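Local structure of phytochromobilin synthase (Solanum lycopersicum, 6KME) at residues Asn124-Asp129 with Ser192-Ala197; Leu155-Leu160 with Lys199-Ala204; Thr69-Leu74 with Lys246-Glu251. The protein probably reduces biliverdin IX alpha, which it holds here as a bound substrate, to phytochromobilin with electrons from ferredoxin, a step in making the phytochrome chromophore. The protein carries 1 engineered substitution. All blocks are in the same frame, centred on the assembly; numbering follows the deposited sequence. Where two conformers were deposited one is given.

Followed from the N terminus, the chain enters contact 3 first, on strand 69-77, and returns to it only at helix 242-249, closing a loop of 171 residues. Contacts 1 and 2 both nest inside that loop and cross each other: strand segment 124-129 and helix segment 155-160 come in turn, and each finds its partner later on the same helix, 188-211. Contact 1 ties this helix to the seven-stranded antiparallel sheet, and contact 2 ties helix 151-160 to helix 188-211. The two touch, with A197 CA against the ring of Y157 and L128 against Y201. Contact 3 reaches the same sheet, its centre about 22 Å from that of contact 1.

Contact 1 of 3, residues Asn124-Asp129 with Ser192-Ala197; sequences NIIVLD and SVLFSA. With BLA (biliverdine IX alpha), chain B.
I126 overlaps the end of L194, and the two meet tip to tip, branch against branch. CG2 of I126 lies 3.7 Å from CD1 of L194, while CD1 of I126 stands 3.9 Å from CD2 of L194, so both methyls of the leucine are engaged. In L194, CG is anti to the backbone N (chi1 176°), which carries the fork off the helix toward the strand. Two residues along the strand, L128 makes the second contact with the helix. Its CD2 lies 3.8 Å from CB of A197 and comes closer still, 3.6 Å, to the carbonyl carbon C of A197. The small alanine thus lets a leucine methyl settle against the helix backbone itself. No hydrogen bond joins the two segments; the contact is wholly apolar and buried.

I125 and V127, the strand residues alternating with I126 and L128, line the biliverdin pocket on the other face of the sheet. V127 CG2 lies 3.5 Å from the bridging carbon CHB of biliverdin, and I125 CG2 is 3.6 Å from the CHA bridge; CD1 of I125 adds a contact to CAD of the same pigment. One strand therefore presents a helix-packing face and a pigment-binding face, as in the alpha/beta/alpha sandwich of the ferredoxin-dependent bilin reductases, where the bilin lies on one face of the central sheet.

F117 of strand 112-119 touches both I126 and L194. Strand 123-131 runs antiparallel between 112-119 and 180-185, and helix 188-211 packs over it, with V193 touching L160 of helix 151-160.

Contact 2 of 3, residues Leu155-Leu160 with Lys199-Ala204; sequences LKYSKL and KDYYQA
With CG anti to the carbonyl carbon in both Y157 (chi1 -74°) and D200 (chi1 -81°), the phenol and the carboxylate are brought to the same point between the helices, where the two side chains cross at about a right angle. The hydroxyl of Y157 donates to the aspartate, OH to OD2 2.6 Å, and meets OD2 from above the carboxylate plane, 45° out of it. The same OD2 lies at the edge of the tyrosine ring, near its plane. A second donor reaches this oxygen: the extended chain of K156 brings NZ to 3.4 Å from D200 OD2, a weak hydrogen bond within a salt bridge. On its way the lysine lays CG over one face of the Y157 ring, offset toward the rim. The nearby ammonium is likely to favour the charged aspartate.

Alongside this polar link, Y157 and Y201 slide past each other in opposite directions, CD2 of Y157 lying 3.9 Å from CE1 at the edge of the Y201 ring. The hydroxyl of Y201 is hydrogen-bonded to the carbonyl of I178. A phenylalanine in place of Y157 would probably keep the ring packing but leave D200 with only the weak lysine bond across this contact.

The segments run nearly antiparallel with axes 12.1 Å apart, a spacing bridged largely by the long side chains of Y157, Y201 and K156. Helices 151-160 and 188-211 thus pack side by side, consistent with a helical layer of the alpha/beta/alpha sandwich of the bilin reductases.

Contact 3 of 3, residues Thr69-Leu74 with Lys246-Glu251; sequences TELQML and KRLIGE
T69 and L248 cross at about a right angle, CD2 of the leucine lying 4.1 Å from CB of the threonine. I249 comes in obliquely on L71: with CG2 anti to the carbonyl carbon (chi1 59°), this methyl is the branch set against the leucine fork, 4.2 Å from CD2 of L71 and at about the same distance from CD1. L71 and L248 meet more loosely, CD1 of L71 4.3 Å from CD1 of L248. This packed part is largely apolar, and all four touching residues are buried.

The solvent side is looser. K246 and R247 are exposed, and K246 NZ makes a long salt bridge to E251 OE1, 3.9 Å, within its own segment. Between them G250, with positive phi (89°), leaves the first helix and occupies the N-cap position of helix 251-262.

This is helix-on-sheet packing of the alpha/beta/alpha fold, and it flanks the pocket, the side chain of L248 lying about 6 Å from the bound biliverdin. Strand 69-77 lies between strands 51-63 and 81-91 of the antiparallel sheet, and L87 touches L71 from the latter. Helix 242-249 packs its last turn here, with I249 also touching L62 of strand 51-63 and V257 of helix 251-262.

Contact 1 of 3, residues Asn124-Asp129 with Ser192-Ala197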
loop_
_atom_site.group_PDB
_atom_site.type_symbol
_atom_site.label_atom_id
_atom_site.label_comp_id
_atom_site.label_asym_id
_atom_site.label_seq_id
_atom_site.Cartn_x
_atom_site.Cartn_y
_atom_site.Cartn_z
ATOM N N ASN A 124 -13.634 -9.536 5.299
ATOM C CA ASN A 124 -12.873 -8.445 4.706
ATOM C C ASN A 124 -11.635 -8.199 5.548
ATOM O O ASN A 124 -11.737 -8.096 6.773
ATOM C CB ASN A 124 -13.710 -7.170 4.617
ATOM C CG ASN A 124 -14.956 -7.361 3.789
ATOM O OD1 ASN A 124 -14.976 -7.063 2.597
ATOM N ND2 ASN A 124 -15.996 -7.880 4.412
ATOM N N ILE A 125 -10.472 -8.132 4.893
ATOM C CA ILE A 125 -9.184 -7.879 5.539
ATOM C C ILE A 125 -8.574 -6.699 4.794
ATOM O O ILE A 125 -8.285 -6.797 3.590
ATOM C CB ILE A 125 -8.254 -9.102 5.512
ATOM C CG1 ILE A 125 -8.935 -10.318 6.143
ATOM C CG2 ILE A 125 -6.936 -8.790 6.206
ATOM C CD1 ILE A 125 -8.114 -11.614 6.099
ATOM N N ILE A 126 -8.405 -5.576 5.494
ATOM C CA ILE A 126 -8.321 -4.253 4.875
ATOM C C ILE A 126 -7.124 -3.492 5.437
ATOM O O ILE A 126 -6.983 -3.362 6.660
ATOM C CB ILE A 126 -9.607 -3.440 5.129
ATOM C CG1 ILE A 126 -10.863 -4.210 4.696
ATOM C CG2 ILE A 126 -9.522 -2.060 4.475
ATOM C CD1 ILE A 126 -10.981 -4.412 3.189
ATOM N N VAL A 127 -6.284 -2.958 4.549
ATOM C CA VAL A 127 -5.326 -1.914 4.904
ATOM C C VAL A 127 -5.549 -0.719 3.977
ATOM O O VAL A 127 -5.544 -0.861 2.745
ATOM C CB VAL A 127 -3.864 -2.408 4.842
ATOM C CG1 VAL A 127 -2.894 -1.233 5.058
ATOM C CG2 VAL A 127 -3.599 -3.493 5.874
ATOM N N LEU A 128 -5.763 0.456 4.575
ATOM C CA LEU A 128 -5.925 1.713 3.852
ATOM C C LEU A 128 -5.076 2.764 4.554
ATOM O O LEU A 128 -5.266 3.003 5.753
ATOM C CB LEU A 128 -7.403 2.134 3.821
ATOM C CG LEU A 128 -7.739 3.513 3.222
ATOM C CD1 LEU A 128 -7.333 3.563 1.743
ATOM C CD2 LEU A 128 -9.223 3.803 3.399
ATOM N N ASP A 129 -4.141 3.391 3.828
ATOM C CA ASP A 129 -3.214 4.283 4.513
ATOM C C ASP A 129 -2.536 5.236 3.540
ATOM O O ASP A 129 -2.496 5.013 2.324
ATOM C CB ASP A 129 -2.145 3.491 5.269
ATOM C CG ASP A 129 -1.380 4.334 6.285
ATOM O OD1 ASP A 129 -1.912 5.367 6.770
ATOM O OD2 ASP A 129 -0.234 3.952 6.607
ATOM N N SER A 192 -20.221 0.238 2.553
ATOM C CA SER A 192 -20.466 1.663 2.356
ATOM C C SER A 192 -19.456 2.505 3.131
ATOM O O SER A 192 -18.931 3.491 2.607
ATOM C CB SER A 192 -21.899 2.007 2.768
ATOM O OG SER A 192 -22.102 3.411 2.808
ATOM N N VAL A 193 -19.160 2.121 4.375
ATOM C CA VAL A 193 -18.165 2.851 5.160
ATOM C C VAL A 193 -16.785 2.734 4.521
ATOM O O VAL A 193 -16.032 3.719 4.438
ATOM C CB VAL A 193 -18.166 2.345 6.612
ATOM C CG1 VAL A 193 -17.056 2.999 7.401
ATOM C CG2 VAL A 193 -19.512 2.635 7.259
ATOM N N LEU A 194 -16.431 1.532 4.057
ATOM C CA LEU A 194 -15.133 1.330 3.426
ATOM C C LEU A 194 -14.978 2.201 2.191
ATOM O O LEU A 194 -13.905 2.773 1.956
ATOM C CB LEU A 194 -14.962 -0.141 3.051
ATOM C CG LEU A 194 -13.680 -0.483 2.291
ATOM C CD1 LEU A 194 -12.458 -0.172 3.141
ATOM C CD2 LEU A 194 -13.681 -1.953 1.841
ATOM N N PHE A 195 -16.030 2.287 1.371
ATOM C CA PHE A 195 -15.981 3.145 0.192
ATOM C C PHE A 195 -15.781 4.604 0.586
ATOM O O PHE A 195 -14.942 5.301 0.008
ATOM C CB PHE A 195 -17.255 2.971 -0.640
ATOM C CG PHE A 195 -17.185 1.839 -1.633
ATOM C CD1 PHE A 195 -16.728 0.583 -1.249
ATOM C CD2 PHE A 195 -17.594 2.027 -2.946
ATOM C CE1 PHE A 195 -16.668 -0.466 -2.163
ATOM C CE2 PHE A 195 -17.532 0.983 -3.865
ATOM C CZ PHE A 195 -17.071 -0.262 -3.471
ATOM N N SER A 196 -16.536 5.083 1.581
ATOM C CA SER A 196 -16.390 6.471 2.021
ATOM C C SER A 196 -14.975 6.750 2.520
ATOM O O SER A 196 -14.427 7.832 2.279
ATOM C CB SER A 196 -17.407 6.788 3.118
ATOM O OG SER A 196 -18.735 6.696 2.630
ATOM N N ALA A 197 -14.371 5.780 3.218
ATOM C CA ALA A 197 -13.011 5.932 3.733
ATOM C C ALA A 197 -11.991 6.017 2.600
ATOM O O ALA A 197 -11.097 6.870 2.628
ATOM C CB ALA A 197 -12.666 4.767 4.673
HETATM C CHA BLA B . -3.765 -10.335 5.454
HETATM N NA BLA B . -2.680 -8.104 4.701
HETATM C C1A BLA B . -2.998 -9.045 5.695
HETATM C C2A BLA B . -2.445 -8.553 6.957
HETATM C C3A BLA B . -1.778 -7.282 6.670
HETATM C C4A BLA B . -1.936 -7.028 5.267
HETATM C CMA BLA B . -1.051 -6.334 7.627
HETATM C CAA BLA B . -2.571 -9.343 8.290
HETATM C CBA BLA B . -1.524 -10.424 8.323
HETATM C CGA BLA B . -0.191 -9.888 8.960
HETATM O O1A BLA B . -0.392 -9.390 10.028
HETATM O O2A BLA B . 0.771 -10.079 8.275
HETATM C CHB BLA B . -1.455 -5.821 4.449
HETATM N NB BLA B . 0.774 -5.363 5.303
HETATM C C1B BLA B . -0.237 -5.159 4.335
HETATM C C2B BLA B . 0.244 -3.818 3.633
HETATM C C3B BLA B . 1.543 -3.517 4.026
HETATM C C4B BLA B . 1.929 -4.553 5.084
HETATM C CMB BLA B . -0.581 -3.214 2.511
HETATM O OB BLA B . 2.981 -4.768 5.664
HETATM C CAB BLA B . 2.614 -2.482 3.780
HETATM C CBB BLA B . 3.902 -2.270 4.139
HETATM N NC BLA B . -3.967 -8.996 0.328
HETATM C C1C BLA B . -3.677 -7.991 -0.622
HETATM C C2C BLA B . -3.894 -8.647 -1.993
HETATM C C3C BLA B . -4.293 -9.964 -1.764
HETATM C C4C BLA B . -4.350 -10.226 -0.240
HETATM C CMC BLA B . -3.648 -7.809 -3.254
HETATM O OC BLA B . -3.340 -6.896 -0.201
HETATM C CAC BLA B . -4.610 -10.971 -2.811
HETATM C CBC BLA B . -4.129 -11.203 -4.053
HETATM C CHD BLA B . -4.648 -11.282 0.579
HETATM N ND BLA B . -4.058 -10.426 2.952
HETATM C C1D BLA B . -4.499 -11.340 2.089
HETATM C C2D BLA B . -4.916 -12.630 2.772
HETATM C C3D BLA B . -4.710 -12.445 4.127
HETATM C C4D BLA B . -4.141 -11.007 4.303
HETATM C CMD BLA B . -5.439 -13.798 1.956
HETATM C CAD BLA B . -4.928 -13.353 5.343
HETATM C CBD BLA B . -3.941 -14.500 5.435
HETATM C CGD BLA B . -2.447 -14.077 5.786
HETATM O O1D BLA B . -1.651 -14.579 5.012
HETATM O O2D BLA B . -2.356 -13.338 6.758
#

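Contact 2 of 3, residues Leu155-Leu160 with Lys199-Ala204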
loop_
_atom_site.group_PDB
_atom_site.type_symbol
_atom_site.label_atom_id
_atom_site.label_comp_id
_atom_site.label_asym_id
_atom_site.label_seq_id
_atom_site.Cartn_x
_atom_site.Cartn_y
_atom_site.Cartn_z
ATOM N N LEU A 155 -9.256 9.724 13.054
ATOM C CA LEU A 155 -10.150 9.485 14.180
ATOM C C LEU A 155 -11.562 9.157 13.704
ATOM O O LEU A 155 -12.245 8.316 14.302
ATOM C CB LEU A 155 -10.150 10.703 15.106
ATOM C CG LEU A 155 -10.617 10.487 16.541
ATOM C CD1 LEU A 155 -9.794 9.406 17.215
ATOM C CD2 LEU A 155 -10.532 11.791 17.312
ATOM N N LYS A 156 -12.009 9.798 12.622
ATOM C CA LYS A 156 -13.350 9.549 12.092
ATOM C C LYS A 156 -13.555 8.077 11.760
ATOM O O LYS A 156 -14.582 7.486 12.111
ATOM C CB LYS A 156 -13.586 10.407 10.849
ATOM C CG LYS A 156 -14.958 10.247 10.210
ATOM C CD LYS A 156 -15.028 11.022 8.896
ATOM C CE LYS A 156 -16.457 11.153 8.380
ATOM N NZ LYS A 156 -16.483 11.774 7.021
ATOM N N TYR A 157 -12.590 7.462 11.078
ATOM C CA TYR A 157 -12.792 6.099 10.607
ATOM C C TYR A 157 -12.283 5.039 11.573
ATOM O O TYR A 157 -12.762 3.899 11.526
ATOM C CB TYR A 157 -12.147 5.930 9.233
ATOM C CG TYR A 157 -12.976 6.621 8.185
ATOM C CD1 TYR A 157 -14.166 6.057 7.751
ATOM C CD2 TYR A 157 -12.607 7.859 7.673
ATOM C CE1 TYR A 157 -14.950 6.681 6.819
ATOM C CE2 TYR A 157 -13.386 8.496 6.731
ATOM C CZ TYR A 157 -14.558 7.896 6.309
ATOM O OH TYR A 157 -15.355 8.507 5.381
ATOM N N SER A 158 -11.345 5.386 12.458
ATOM C CA SER A 158 -10.932 4.435 13.485
ATOM C C SER A 158 -12.105 4.042 14.375
ATOM O O SER A 158 -12.118 2.942 14.940
ATOM C CB SER A 158 -9.798 5.022 14.325
ATOM O OG SER A 158 -10.320 5.916 15.298
ATOM N N LYS A 159 -13.100 4.921 14.509
ATOM C CA LYS A 159 -14.284 4.572 15.288
ATOM C C LYS A 159 -15.191 3.613 14.525
ATOM O O LYS A 159 -15.765 2.695 15.118
ATOM C CB LYS A 159 -15.050 5.837 15.674
ATOM C CG LYS A 159 -14.244 6.817 16.507
ATOM C CD LYS A 159 -15.072 8.036 16.880
ATOM C CE LYS A 159 -14.228 9.089 17.580
ATOM N NZ LYS A 159 -15.034 10.287 17.946
ATOM N N LEU A 160 -15.305 3.795 13.208
ATOM C CA LEU A 160 -16.235 3.037 12.376
ATOM C C LEU A 160 -15.657 1.728 11.853
ATOM O O LEU A 160 -16.420 0.809 11.542
ATOM C CB LEU A 160 -16.668 3.884 11.172
ATOM C CG LEU A 160 -17.198 5.295 11.422
ATOM C CD1 LEU A 160 -17.448 5.961 10.088
ATOM C CD2 LEU A 160 -18.465 5.252 12.252
ATOM N N LYS A 199 -12.437 7.048 -0.412
ATOM C CA LYS A 199 -12.585 8.324 -1.112
ATOM C C LYS A 199 -12.037 9.485 -0.282
ATOM O O LYS A 199 -11.305 10.342 -0.801
ATOM C CB LYS A 199 -14.056 8.547 -1.466
ATOM C CG LYS A 199 -14.598 7.541 -2.477
ATOM C CD LYS A 199 -16.090 7.712 -2.672
ATOM C CE LYS A 199 -16.680 6.591 -3.506
ATOM N NZ LYS A 199 -18.119 6.858 -3.771
ATOM N N ASP A 200 -12.374 9.520 1.014
ATOM C CA ASP A 200 -11.853 10.549 1.912
ATOM C C ASP A 200 -10.331 10.510 2.000
ATOM O O ASP A 200 -9.673 11.561 1.956
ATOM C CB ASP A 200 -12.463 10.375 3.303
ATOM C CG ASP A 200 -13.855 10.963 3.398
ATOM O OD1 ASP A 200 -14.274 11.619 2.419
ATOM O OD2 ASP A 200 -14.526 10.780 4.438
ATOM N N TYR A 201 -9.757 9.313 2.148
ATOM C CA TYR A 201 -8.305 9.168 2.243
ATOM C C TYR A 201 -7.631 9.525 0.921
ATOM O O TYR A 201 -6.572 10.169 0.909
ATOM C CB TYR A 201 -7.934 7.734 2.672
ATOM C CG TYR A 201 -7.879 7.523 4.189
ATOM C CD1 TYR A 201 -8.959 7.875 4.999
ATOM C CD2 TYR A 201 -6.752 6.979 4.801
ATOM C CE1 TYR A 201 -8.917 7.698 6.394
ATOM C CE2 TYR A 201 -6.702 6.790 6.208
ATOM C CZ TYR A 201 -7.786 7.163 6.987
ATOM O OH TYR A 201 -7.754 6.992 8.359
ATOM N N TYR A 202 -8.223 9.126 -0.211
ATOM C CA TYR A 202 -7.577 9.445 -1.482
ATOM C C TYR A 202 -7.654 10.943 -1.786
ATOM O O TYR A 202 -6.702 11.522 -2.328
ATOM C CB TYR A 202 -8.167 8.611 -2.624
ATOM C CG TYR A 202 -7.296 8.707 -3.862
ATOM C CD1 TYR A 202 -6.000 8.198 -3.854
ATOM C CD2 TYR A 202 -7.741 9.347 -5.009
ATOM C CE1 TYR A 202 -5.166 8.309 -4.968
ATOM C CE2 TYR A 202 -6.910 9.463 -6.143
ATOM C CZ TYR A 202 -5.626 8.943 -6.106
ATOM O OH TYR A 202 -4.798 9.056 -7.205
ATOM N N GLN A 203 -8.765 11.600 -1.423
ATOM C CA GLN A 203 -8.847 13.043 -1.611
ATOM C C GLN A 203 -7.856 13.771 -0.706
ATOM O O GLN A 203 -7.259 14.777 -1.110
ATOM C CB GLN A 203 -10.283 13.526 -1.370
ATOM C CG GLN A 203 -11.258 13.103 -2.479
ATOM C CD GLN A 203 -12.685 13.560 -2.222
ATOM O OE1 GLN A 203 -13.181 13.477 -1.101
ATOM N NE2 GLN A 203 -13.346 14.056 -3.260
ATOM N N ALA A 204 -7.664 13.280 0.523
ATOM C CA ALA A 204 -6.646 13.852 1.400
ATOM C C ALA A 204 -5.265 13.752 0.764
ATOM O O ALA A 204 -4.484 14.709 0.812
ATOM C CB ALA A 204 -6.663 13.150 2.768
#

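Contact 3 of 3, residues Thr69-Leu74 with Lys246-Glu251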
loop_
_atom_site.group_PDB
_atom_site.type_symbol
_atom_site.label_atom_id
_atom_site.label_comp_id
_atom_site.label_asym_id
_atom_site.label_seq_id
_atom_site.Cartn_x
_atom_site.Cartn_y
_atom_site.Cartn_z
ATOM N N THR A 69 -10.770 -17.020 -12.871
ATOM C CA THR A 69 -10.564 -15.735 -12.216
ATOM C C THR A 69 -9.755 -14.816 -13.121
ATOM O O THR A 69 -8.760 -15.237 -13.719
ATOM C CB THR A 69 -9.852 -15.907 -10.864
ATOM O OG1 THR A 69 -10.595 -16.822 -10.048
ATOM C CG2 THR A 69 -9.766 -14.578 -10.145
ATOM N N GLU A 70 -10.174 -13.561 -13.222
ATOM C CA GLU A 70 -9.482 -12.592 -14.059
ATOM C C GLU A 70 -8.794 -11.557 -13.184
ATOM O O GLU A 70 -9.388 -11.040 -12.229
ATOM C CB GLU A 70 -10.447 -11.914 -15.035
ATOM C CG GLU A 70 -9.744 -10.983 -16.012
ATOM C CD GLU A 70 -10.716 -10.099 -16.776
ATOM O OE1 GLU A 70 -11.941 -10.338 -16.686
ATOM O OE2 GLU A 70 -10.251 -9.160 -17.457
ATOM N N LEU A 71 -7.538 -11.274 -13.504
ATOM C CA LEU A 71 -6.786 -10.202 -12.872
ATOM C C LEU A 71 -6.746 -9.046 -13.861
ATOM O O LEU A 71 -6.342 -9.232 -15.014
ATOM C CB LEU A 71 -5.371 -10.658 -12.503
ATOM C CG LEU A 71 -5.154 -11.729 -11.414
ATOM C CD1 LEU A 71 -5.743 -13.095 -11.774
ATOM C CD2 LEU A 71 -3.660 -11.851 -11.150
ATOM N N GLN A 72 -7.196 -7.874 -13.431
ATOM C CA GLN A 72 -7.227 -6.688 -14.280
ATOM C C GLN A 72 -6.240 -5.667 -13.739
ATOM O O GLN A 72 -6.257 -5.352 -12.542
ATOM C CB GLN A 72 -8.631 -6.088 -14.341
ATOM C CG GLN A 72 -9.707 -7.065 -14.763
ATOM C CD GLN A 72 -11.005 -6.848 -14.005
ATOM O OE1 GLN A 72 -11.731 -5.886 -14.260
ATOM N NE2 GLN A 72 -11.295 -7.736 -13.054
ATOM N N MET A 73 -5.378 -5.152 -14.619
ATOM C CA MET A 73 -4.310 -4.254 -14.199
ATOM C C MET A 73 -4.326 -2.967 -15.012
ATOM O O MET A 73 -4.500 -2.989 -16.237
ATOM C CB MET A 73 -2.951 -4.941 -14.316
ATOM C CG MET A 73 -2.805 -6.085 -13.331
ATOM S SD MET A 73 -1.466 -7.210 -13.697
ATOM C CE MET A 73 -2.148 -8.152 -15.068
ATOM N N LEU A 74 -4.127 -1.847 -14.320
ATOM C CA LEU A 74 -4.077 -0.529 -14.939
ATOM C C LEU A 74 -2.866 0.215 -14.401
ATOM O O LEU A 74 -2.465 0.003 -13.260
ATOM C CB LEU A 74 -5.342 0.268 -14.645
ATOM C CG LEU A 74 -6.681 -0.276 -15.115
ATOM C CD1 LEU A 74 -7.773 0.489 -14.396
ATOM C CD2 LEU A 74 -6.813 -0.107 -16.631
ATOM N N LYS A 246 0.189 -16.480 -6.174
ATOM C CA LYS A 246 0.873 -17.697 -6.611
ATOM C C LYS A 246 -0.111 -18.815 -6.917
ATOM O O LYS A 246 0.075 -19.566 -7.883
ATOM C CB LYS A 246 1.891 -18.143 -5.558
ATOM C CG LYS A 246 3.046 -17.161 -5.478
ATOM C CD LYS A 246 4.027 -17.482 -4.369
ATOM C CE LYS A 246 5.157 -16.450 -4.333
ATOM N NZ LYS A 246 6.154 -16.762 -3.264
ATOM N N ARG A 247 -1.171 -18.940 -6.116
ATOM C CA ARG A 247 -2.188 -19.957 -6.376
ATOM C C ARG A 247 -2.948 -19.667 -7.666
ATOM O O ARG A 247 -3.325 -20.592 -8.397
ATOM C CB ARG A 247 -3.155 -20.045 -5.192
ATOM C CG ARG A 247 -4.489 -20.696 -5.537
ATOM C CD ARG A 247 -5.293 -21.104 -4.310
ATOM N NE ARG A 247 -5.603 -19.989 -3.419
ATOM C CZ ARG A 247 -6.497 -19.041 -3.683
ATOM N NH1 ARG A 247 -7.166 -19.051 -4.827
ATOM N NH2 ARG A 247 -6.713 -18.080 -2.798
ATOM N N LEU A 248 -3.183 -18.384 -7.968
ATOM C CA LEU A 248 -3.993 -18.039 -9.138
ATOM C C LEU A 248 -3.220 -18.238 -10.440
ATOM O O LEU A 248 -3.710 -18.902 -11.361
ATOM C CB LEU A 248 -4.490 -16.594 -9.028
ATOM C CG LEU A 248 -5.559 -16.318 -7.960
ATOM C CD1 LEU A 248 -5.808 -14.816 -7.861
ATOM C CD2 LEU A 248 -6.842 -17.038 -8.295
ATOM N N ILE A 249 -2.014 -17.669 -10.545
ATOM C CA ILE A 249 -1.318 -17.635 -11.828
ATOM C C ILE A 249 0.023 -18.365 -11.802
ATOM O O ILE A 249 0.758 -18.346 -12.801
ATOM C CB ILE A 249 -1.137 -16.186 -12.322
ATOM C CG1 ILE A 249 -0.337 -15.343 -11.311
ATOM C CG2 ILE A 249 -2.492 -15.557 -12.645
ATOM C CD1 ILE A 249 0.003 -13.900 -11.870
ATOM N N GLY A 250 0.352 -19.036 -10.698
ATOM C CA GLY A 250 1.582 -19.801 -10.604
ATOM C C GLY A 250 2.739 -18.951 -10.102
ATOM O O GLY A 250 2.716 -17.726 -10.147
ATOM N N GLU A 251 3.776 -19.628 -9.606
ATOM C CA GLU A 251 4.864 -18.908 -8.942
ATOM C C GLU A 251 5.613 -17.979 -9.895
ATOM O O GLU A 251 5.944 -16.846 -9.529
ATOM C CB GLU A 251 5.845 -19.892 -8.298
ATOM C CG GLU A 251 7.124 -19.200 -7.845
ATOM C CD GLU A 251 7.843 -19.916 -6.717
ATOM O OE1 GLU A 251 7.506 -19.660 -5.538
ATOM O OE2 GLU A 251 8.751 -20.724 -7.011
#